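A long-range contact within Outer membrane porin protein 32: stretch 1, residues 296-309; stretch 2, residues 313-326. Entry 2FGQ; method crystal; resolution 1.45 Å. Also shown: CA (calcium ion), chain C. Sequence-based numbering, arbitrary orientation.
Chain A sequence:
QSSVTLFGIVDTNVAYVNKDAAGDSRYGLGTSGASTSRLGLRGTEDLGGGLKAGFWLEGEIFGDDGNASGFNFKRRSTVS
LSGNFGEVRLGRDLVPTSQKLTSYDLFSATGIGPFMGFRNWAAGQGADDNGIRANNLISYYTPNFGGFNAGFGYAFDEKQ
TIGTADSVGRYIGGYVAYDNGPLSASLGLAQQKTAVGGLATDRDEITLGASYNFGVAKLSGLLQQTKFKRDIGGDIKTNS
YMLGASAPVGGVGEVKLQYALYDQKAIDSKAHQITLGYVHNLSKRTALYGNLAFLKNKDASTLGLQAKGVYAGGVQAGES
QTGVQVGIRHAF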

ATOM      1  N   LYS A 296     -21.211  26.927  14.502  1.00 15.14           N
ATOM      2  CA  LYS A 296     -22.541  27.092  15.066  1.00 15.49           C
ATOM      3  C   LYS A 296     -23.587  26.600  14.096  1.00 15.55           C
ATOM      4  O   LYS A 296     -23.803  27.215  13.062  1.00 16.16           O
ATOM      5  CB  LYS A 296     -22.765  28.579  15.312  1.00 17.37           C
ATOM      6  CG  LYS A 296     -24.101  28.942  15.905  1.00 22.79           C
ATOM      7  CD  LYS A 296     -24.126  30.478  16.170  1.00 29.88           C
ATOM      8  CE  LYS A 296     -23.869  30.842  17.632  1.00 35.87           C
ATOM      9  NZ  LYS A 296     -22.789  31.885  17.811  1.00 41.88           N
ATOM     10  N   ASN A 297     -24.219  25.486  14.426  1.00 14.27           N
ATOM     11  CA  ASN A 297     -25.324  24.968  13.666  1.00 14.64           C
ATOM     12  C   ASN A 297     -26.603  25.615  14.166  1.00 15.94           C
ATOM     13  O   ASN A 297     -26.799  25.728  15.361  1.00 17.38           O
ATOM     14  CB  ASN A 297     -25.447  23.472  13.865  1.00 14.28           C
ATOM     15  CG  ASN A 297     -24.296  22.704  13.261  1.00 13.65           C
ATOM     16  OD1 ASN A 297     -23.385  22.181  13.990  1.00 17.78           O
ATOM     17  ND2 ASN A 297     -24.291  22.633  11.969  1.00 11.33           N
ATOM     18  N   LYS A 298     -27.471  25.976  13.235  1.00 15.94           N
ATOM     19  CA  LYS A 298     -28.832  26.419  13.571  1.00 18.16           C
ATOM     20  C   LYS A 298     -29.836  25.345  13.177  1.00 17.84           C
ATOM     21  O   LYS A 298     -29.626  24.549  12.230  1.00 17.08           O
ATOM     22  CB  LYS A 298     -29.145  27.729  12.856  1.00 20.05           C
ATOM     23  CG  LYS A 298     -28.193  28.868  13.161  1.00 24.50           C
ATOM     24  CD  LYS A 298     -28.178  29.269  14.629  1.00 31.11           C
ATOM     25  CE  LYS A 298     -29.269  30.285  14.956  1.00 35.66           C
ATOM     26  NZ  LYS A 298     -29.236  30.601  16.442  1.00 40.53           N
ATOM     27  N   ASP A 299     -30.946  25.301  13.907  1.00 17.55           N
ATOM     28  CA  ASP A 299     -32.090  24.491  13.536  1.00 18.94           C
ATOM     29  C   ASP A 299     -31.735  23.019  13.341  1.00 18.32           C
ATOM     30  O   ASP A 299     -31.280  22.363  14.307  1.00 19.41           O
ATOM     31  CB  ASP A 299     -32.773  25.134  12.327  1.00 18.94           C
ATOM     32  CG  ASP A 299     -33.254  26.527  12.631  1.00 23.31           C
ATOM     33  OD1 ASP A 299     -33.939  26.677  13.666  1.00 26.71           O
ATOM     34  OD2 ASP A 299     -33.026  27.535  11.913  1.00 26.69           O
ATOM     35  N   ALA A 300     -31.881  22.487  12.134  1.00 17.20           N
ATOM     36  CA  ALA A 300     -31.659  21.063  11.895  1.00 17.08           C
ATOM     37  C   ALA A 300     -30.221  20.706  11.461  1.00 15.87           C
ATOM     38  O   ALA A 300     -29.898  19.555  11.217  1.00 16.74           O
ATOM     39  CB  ALA A 300     -32.647  20.543  10.874  1.00 17.39           C
ATOM     40  N   SER A 301     -29.384  21.708  11.312  1.00 15.03           N
ATOM     41  CA  SER A 301     -28.003  21.488  10.874  1.00 13.54           C
ATOM     42  C   SER A 301     -27.199  20.723  11.918  1.00 13.44           C
ATOM     43  O   SER A 301     -27.332  20.970  13.117  1.00 14.66           O
ATOM     44  CB  SER A 301     -27.353  22.830  10.542  1.00 13.60           C
ATOM     45  OG  SER A 301     -26.054  22.671   9.993  1.00 13.72           O
ATOM     46  N   THR A 302     -26.374  19.810  11.430  1.00 13.69           N
ATOM     47  CA  THR A 302     -25.600  18.873  12.247  1.00 14.38           C
ATOM     48  C   THR A 302     -24.125  18.789  11.831  1.00 14.65           C
ATOM     49  O   THR A 302     -23.477  17.765  12.074  1.00 14.41           O
ATOM     50  CB  THR A 302     -26.173  17.434  12.165  1.00 15.55           C
ATOM     51  OG1 THR A 302     -26.260  17.029  10.801  1.00 16.39           O
ATOM     52  CG2 THR A 302     -27.574  17.346  12.749  1.00 16.82           C
ATOM     53  N   LEU A 303     -23.611  19.827  11.184  1.00 13.20           N
ATOM     54  CA  LEU A 303     -22.237  19.818  10.704  1.00 13.36           C
ATOM     55  C   LEU A 303     -21.223  19.783  11.830  1.00 13.55           C
ATOM     56  O   LEU A 303     -21.379  20.427  12.854  1.00 13.00           O
ATOM     57  CB  LEU A 303     -21.959  21.010   9.799  1.00 13.82           C
ATOM     58  CG  LEU A 303     -22.806  21.097   8.529  1.00 13.52           C
ATOM     59  CD1 LEU A 303     -22.422  22.363   7.792  1.00 14.56           C
ATOM     60  CD2 LEU A 303     -22.661  19.858   7.619  1.00 15.92           C
ATOM     61  N   GLY A 304     -20.156  19.052  11.587  1.00 12.66           N
ATOM     62  CA  GLY A 304     -19.056  18.979  12.523  1.00 12.74           C
ATOM     63  C   GLY A 304     -17.726  19.370  11.914  1.00 12.31           C
ATOM     64  O   GLY A 304     -17.488  19.226  10.694  1.00 13.34           O
ATOM     65  N   LEU A 305     -16.838  19.819  12.776  1.00 12.56           N
ATOM     66  CA  LEU A 305     -15.490  20.166  12.384  1.00 12.67           C
ATOM     67  C   LEU A 305     -14.698  18.909  11.993  1.00 12.15           C
ATOM     68  O   LEU A 305     -14.923  17.801  12.519  1.00 13.98           O
ATOM     69  CB  LEU A 305     -14.797  20.891  13.507  1.00 13.37           C
ATOM     70  CG  LEU A 305     -15.379  22.231  13.918  1.00 13.25           C
ATOM     71  CD1 LEU A 305     -14.832  22.646  15.287  1.00 14.67           C
ATOM     72  CD2 LEU A 305     -15.072  23.264  12.852  1.00 13.08           C
ATOM     73  N   GLN A 306     -13.728  19.093  11.122  1.00 12.42           N
ATOM     74  CA  GLN A 306     -13.025  17.948  10.532  1.00 12.43           C
ATOM     75  C   GLN A 306     -11.657  17.736  11.183  1.00 12.84           C
ATOM     76  O   GLN A 306     -10.618  18.051  10.579  1.00 13.69           O
ATOM     77  CB  GLN A 306     -12.896  18.177   9.040  1.00 13.09           C
ATOM     78  CG  GLN A 306     -14.264  18.252   8.371  1.00 15.02           C
ATOM     79  CD  GLN A 306     -15.075  17.010   8.560  1.00 15.84           C
ATOM     80  OE1 GLN A 306     -16.088  16.992   9.313  1.00 19.67           O
ATOM     81  NE2 GLN A 306     -14.671  15.962   7.882  1.00 15.25           N
ATOM     82  N   ALA A 307     -11.656  17.221  12.421  1.00 11.90           N
ATOM     83  CA  ALA A 307     -10.388  16.945  13.131  1.00 12.39           C
ATOM     84  C   ALA A 307      -9.924  15.547  12.694  1.00 11.67           C
ATOM     85  O   ALA A 307     -10.238  14.558  13.369  1.00 11.75           O
ATOM     86  CB  ALA A 307     -10.560  17.003  14.654  1.00 12.59           C
ATOM     87  N   LYS A 308      -9.249  15.464  11.548  1.00 11.36           N
ATOM     88  CA  LYS A 308      -8.906  14.191  10.928  1.00 11.47           C
ATOM     89  C   LYS A 308      -8.062  13.377  11.900  1.00 11.10           C
ATOM     90  O   LYS A 308      -7.084  13.887  12.458  1.00 10.92           O
ATOM     91  CB  LYS A 308      -8.135  14.396   9.647  1.00 11.90           C
ATOM     92  CG  LYS A 308      -7.801  13.123   8.907  1.00 13.13           C
ATOM     93  CD  LYS A 308      -7.159  13.421   7.534  1.00 14.59           C
ATOM     94  CE  LYS A 308      -8.198  13.614   6.431  1.00 17.47           C
ATOM     95  NZ  LYS A 308      -7.596  13.991   5.128  1.00 18.18           N
ATOM     96  N   GLY A 309      -8.450  12.119  12.067  1.00 10.69           N
ATOM     97  CA  GLY A 309      -7.782  11.185  12.960  1.00 11.49           C
ATOM     98  C   GLY A 309      -8.242  11.290  14.380  1.00 12.11           C
ATOM     99  O   GLY A 309      -7.754  10.529  15.219  1.00 11.62           O
ATOM    100  N   GLY A 313     -17.055  13.498  12.528  1.00 14.92           N
ATOM    101  CA  GLY A 313     -18.471  13.255  12.342  1.00 14.81           C
ATOM    102  C   GLY A 313     -19.288  14.494  12.645  1.00 14.99           C
ATOM    103  O   GLY A 313     -18.791  15.606  12.803  1.00 14.95           O
ATOM    104  N   GLY A 314     -20.587  14.276  12.698  1.00 15.96           N
ATOM    105  CA  GLY A 314     -21.528  15.329  12.969  1.00 16.33           C
ATOM    106  C   GLY A 314     -21.737  15.591  14.437  1.00 16.17           C
ATOM    107  O   GLY A 314     -21.167  14.945  15.328  1.00 17.10           O
ATOM    108  N   VAL A 315     -22.571  16.585  14.710  1.00 15.96           N
ATOM    109  CA  VAL A 315     -23.011  16.875  16.051  1.00 16.37           C
ATOM    110  C   VAL A 315     -24.537  16.877  16.101  1.00 16.86           C
ATOM    111  O   VAL A 315     -25.187  16.813  15.066  1.00 18.46           O
ATOM    112  CB  VAL A 315     -22.448  18.217  16.566  1.00 15.49           C
ATOM    113  CG1 VAL A 315     -20.917  18.170  16.587  1.00 16.81           C
ATOM    114  CG2 VAL A 315     -22.959  19.432  15.759  1.00 16.32           C
ATOM    115  N   GLN A 316     -25.107  16.953  17.303  1.00 18.29           N
ATOM    116  CA  GLN A 316     -26.560  17.013  17.415  1.00 19.12           C
ATOM    117  C   GLN A 316     -27.103  18.301  16.766  1.00 18.73           C
ATOM    118  O   GLN A 316     -26.451  19.345  16.726  1.00 18.15           O
ATOM    119  CB  GLN A 316     -26.973  16.940  18.874  1.00 19.90           C
ATOM    120  CG  GLN A 316     -26.545  15.667  19.545  1.00 24.04           C
ATOM    121  CD  GLN A 316     -26.409  15.811  21.055  1.00 31.04           C
ATOM    122  OE1 GLN A 316     -27.184  15.217  21.765  1.00 38.24           O
ATOM    123  NE2 GLN A 316     -25.421  16.599  21.540  1.00 33.08           N
ATOM    124  N   ALA A 317     -28.331  18.219  16.271  1.00 18.69           N
ATOM    125  CA  ALA A 317     -28.961  19.338  15.592  1.00 18.51           C
ATOM    126  C   ALA A 317     -28.915  20.607  16.414  1.00 18.19           C
ATOM    127  O   ALA A 317     -29.243  20.610  17.617  1.00 20.50           O
ATOM    128  CB  ALA A 317     -30.410  18.990  15.273  1.00 19.25           C
ATOM    129  N   GLY A 318     -28.459  21.672  15.785  1.00 16.99           N
ATOM    130  CA  GLY A 318     -28.470  22.986  16.383  1.00 16.76           C
ATOM    131  C   GLY A 318     -27.407  23.265  17.415  1.00 17.85           C
ATOM    132  O   GLY A 318     -27.431  24.327  18.054  1.00 18.73           O
ATOM    133  N   GLU A 319     -26.449  22.352  17.533  1.00 18.34           N
ATOM    134  CA  GLU A 319     -25.382  22.506  18.500  1.00 18.65           C
ATOM    135  C   GLU A 319     -24.220  23.296  17.935  1.00 17.92           C
ATOM    136  O   GLU A 319     -23.945  23.248  16.735  1.00 17.96           O
ATOM    137  CB  GLU A 319     -24.840  21.140  18.924  1.00 19.06           C
ATOM    138  CG  GLU A 319     -25.778  20.315  19.779  1.00 23.34           C
ATOM    139  CD  GLU A 319     -25.980  20.896  21.160  1.00 28.25           C
ATOM    140  OE1 GLU A 319     -24.990  21.227  21.836  1.00 31.72           O
ATOM    141  OE2 GLU A 319     -27.146  21.043  21.557  1.00 36.22           O
ATOM    142  N   SER A 320     -23.520  24.002  18.811  1.00 17.14           N
ATOM    143  CA  SER A 320     -22.290  24.658  18.457  1.00 17.48           C
ATOM    144  C   SER A 320     -21.171  23.727  18.905  1.00 17.37           C
ATOM    145  O   SER A 320     -21.274  23.069  19.941  1.00 20.63           O
ATOM    146  CB  SER A 320     -22.155  25.984  19.196  1.00 18.42           C
ATOM    147  OG  SER A 320     -23.154  26.903  18.763  1.00 23.79           O
ATOM    148  N   GLN A 321     -20.089  23.706  18.150  1.00 15.51           N
ATOM    149  CA  GLN A 321     -18.926  22.882  18.460  1.00 14.15           C
ATOM    150  C   GLN A 321     -17.659  23.733  18.376  1.00 14.23           C
ATOM    151  O   GLN A 321     -17.499  24.560  17.494  1.00 14.64           O
ATOM    152  CB  GLN A 321     -18.861  21.758  17.455  1.00 14.90           C
ATOM    153  CG  GLN A 321     -17.890  20.635  17.781  1.00 14.08           C
ATOM    154  CD  GLN A 321     -17.605  19.741  16.555  1.00 14.12           C
ATOM    155  OE1 GLN A 321     -17.445  18.503  16.670  1.00 18.48           O
ATOM    156  NE2 GLN A 321     -17.538  20.367  15.404  1.00 12.06           N
ATOM    157  N   THR A 322     -16.758  23.517  19.322  1.00 14.21           N
ATOM    158  CA  THR A 322     -15.467  24.147  19.329  1.00 14.54           C
ATOM    159  C   THR A 322     -14.406  23.090  19.116  1.00 14.41           C
ATOM    160  O   THR A 322     -14.480  22.005  19.679  1.00 15.37           O
ATOM    161  CB  THR A 322     -15.253  24.842  20.686  1.00 16.03           C
ATOM    162  OG1 THR A 322     -16.313  25.786  20.895  1.00 19.70           O
ATOM    163  CG2 THR A 322     -13.992  25.679  20.698  1.00 19.15           C
ATOM    164  N   GLY A 323     -13.398  23.441  18.346  1.00 13.36           N
ATOM    165  CA  GLY A 323     -12.281  22.537  18.103  1.00 13.05           C
ATOM    166  C   GLY A 323     -10.955  23.239  18.107  1.00 12.74           C
ATOM    167  O   GLY A 323     -10.847  24.440  17.845  1.00 12.96           O
ATOM    168  N   VAL A 324      -9.925  22.468  18.425  1.00 13.22           N
ATOM    169  CA  VAL A 324      -8.558  22.956  18.488  1.00 13.75           C
ATOM    170  C   VAL A 324      -7.657  21.873  17.870  1.00 12.69           C
ATOM    171  O   VAL A 324      -7.863  20.672  18.106  1.00 13.47           O
ATOM    172  CB  VAL A 324      -8.096  23.156  19.973  1.00 15.43           C
ATOM    173  CG1 VAL A 324      -6.698  23.756  20.011  1.00 18.16           C
ATOM    174  CG2 VAL A 324      -9.067  23.991  20.706  1.00 19.32           C
ATOM    175  N   GLN A 325      -6.629  22.309  17.147  1.00 12.54           N
ATOM    176  CA  GLN A 325      -5.569  21.413  16.628  1.00 12.41           C
ATOM    177  C   GLN A 325      -4.260  22.134  16.842  1.00 13.03           C
ATOM    178  O   GLN A 325      -4.142  23.330  16.519  1.00 14.30           O
ATOM    179  CB  GLN A 325      -5.679  21.187  15.113  1.00 14.39           C
ATOM    180  CG  GLN A 325      -6.744  20.329  14.655  1.00 17.08           C
ATOM    181  CD  GLN A 325      -6.787  20.208  13.141  1.00 15.04           C
ATOM    182  OE1 GLN A 325      -6.711  21.225  12.450  1.00 15.03           O
ATOM    183  NE2 GLN A 325      -6.954  18.992  12.638  1.00 13.08           N
ATOM    184  N   VAL A 326      -3.275  21.435  17.372  1.00 10.66           N
ATOM    185  CA  VAL A 326      -1.932  21.983  17.500  1.00 12.38           C
ATOM    186  C   VAL A 326      -0.981  20.886  17.017  1.00 11.00           C
ATOM    187  O   VAL A 326      -1.061  19.772  17.482  1.00 11.37           O
ATOM    188  CB  VAL A 326      -1.620  22.341  18.962  1.00 12.78           C
ATOM    189  CG1 VAL A 326      -0.173  22.742  19.148  1.00 16.48           C
ATOM    190  CG2 VAL A 326      -2.529  23.492  19.445  1.00 15.28           C
TER
HETATM  191 CA    CA C 501      -5.994   9.248  15.890  1.00 10.48          CA
HETATM  192  O   HOH W   1     -16.829  16.943  14.283  1.00 13.36           O
HETATM  193  O   HOH W   2      -6.807  16.381  13.823  1.00 12.19           O
HETATM  194  O   HOH W   3      -7.265  17.543  10.212  1.00 15.79           O
HETATM  195  O   HOH W   4      -6.943   7.280  14.751  1.00 13.53           O

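The two stretches run antiparallel from Lys 296 to Gly 304, yet they pair as a regular sheet only at the bridge between Lys 296 and Ser 320, whose side chains share one face; there CG of Lys 296 lies 3.6 Å from OG of Ser 320. Beside the bridge, Asn 297 N donates to Glu 319 O (3.2 Å). Two tight turns then take over. In the type II' turn, Ser 301 N is satisfied by Lys 298 O; in the type II turn, Glu 319 N bonds Gln 316 O. Gly 318 suits the latter because its phi is positive, and its N is free to donate to Ser 301 O (3.0 Å), which also receives a CA-H contact from Ala 317 CA at 3.4 Å. Farther along, Val 315 N donates to Thr 302 O (3.0 Å).

Glycine allows close backbone approach at Gly 304, where an ideal CB would lie 2.0 Å from Gly 313 O; instead, CA of Gly 304 approaches that oxygen to 3.4 Å. Beyond Gly 304 the first stretch doubles back to run alongside the strand from Gly 323 to Gln 325. Leu 305 fills the space beside Gly 323, its CD1 3.5 Å from Gly 323 N; an ideal CB on Gly 323 would clash, 2.9 Å from Leu 305 CD1.

Water bridges other polar groups. Water 1 can donate to Leu 305 O (2.7 Å) and Gly 313 O (2.8 Å). Gln 325 NE2 donates to water 2 (2.9 Å), which donates to Lys 308 O (2.9 Å), and to water 3 (2.8 Å), which also accepts from Lys 308 N (3.2 Å), so the long side chain hydrogen-bonds to the loop through water.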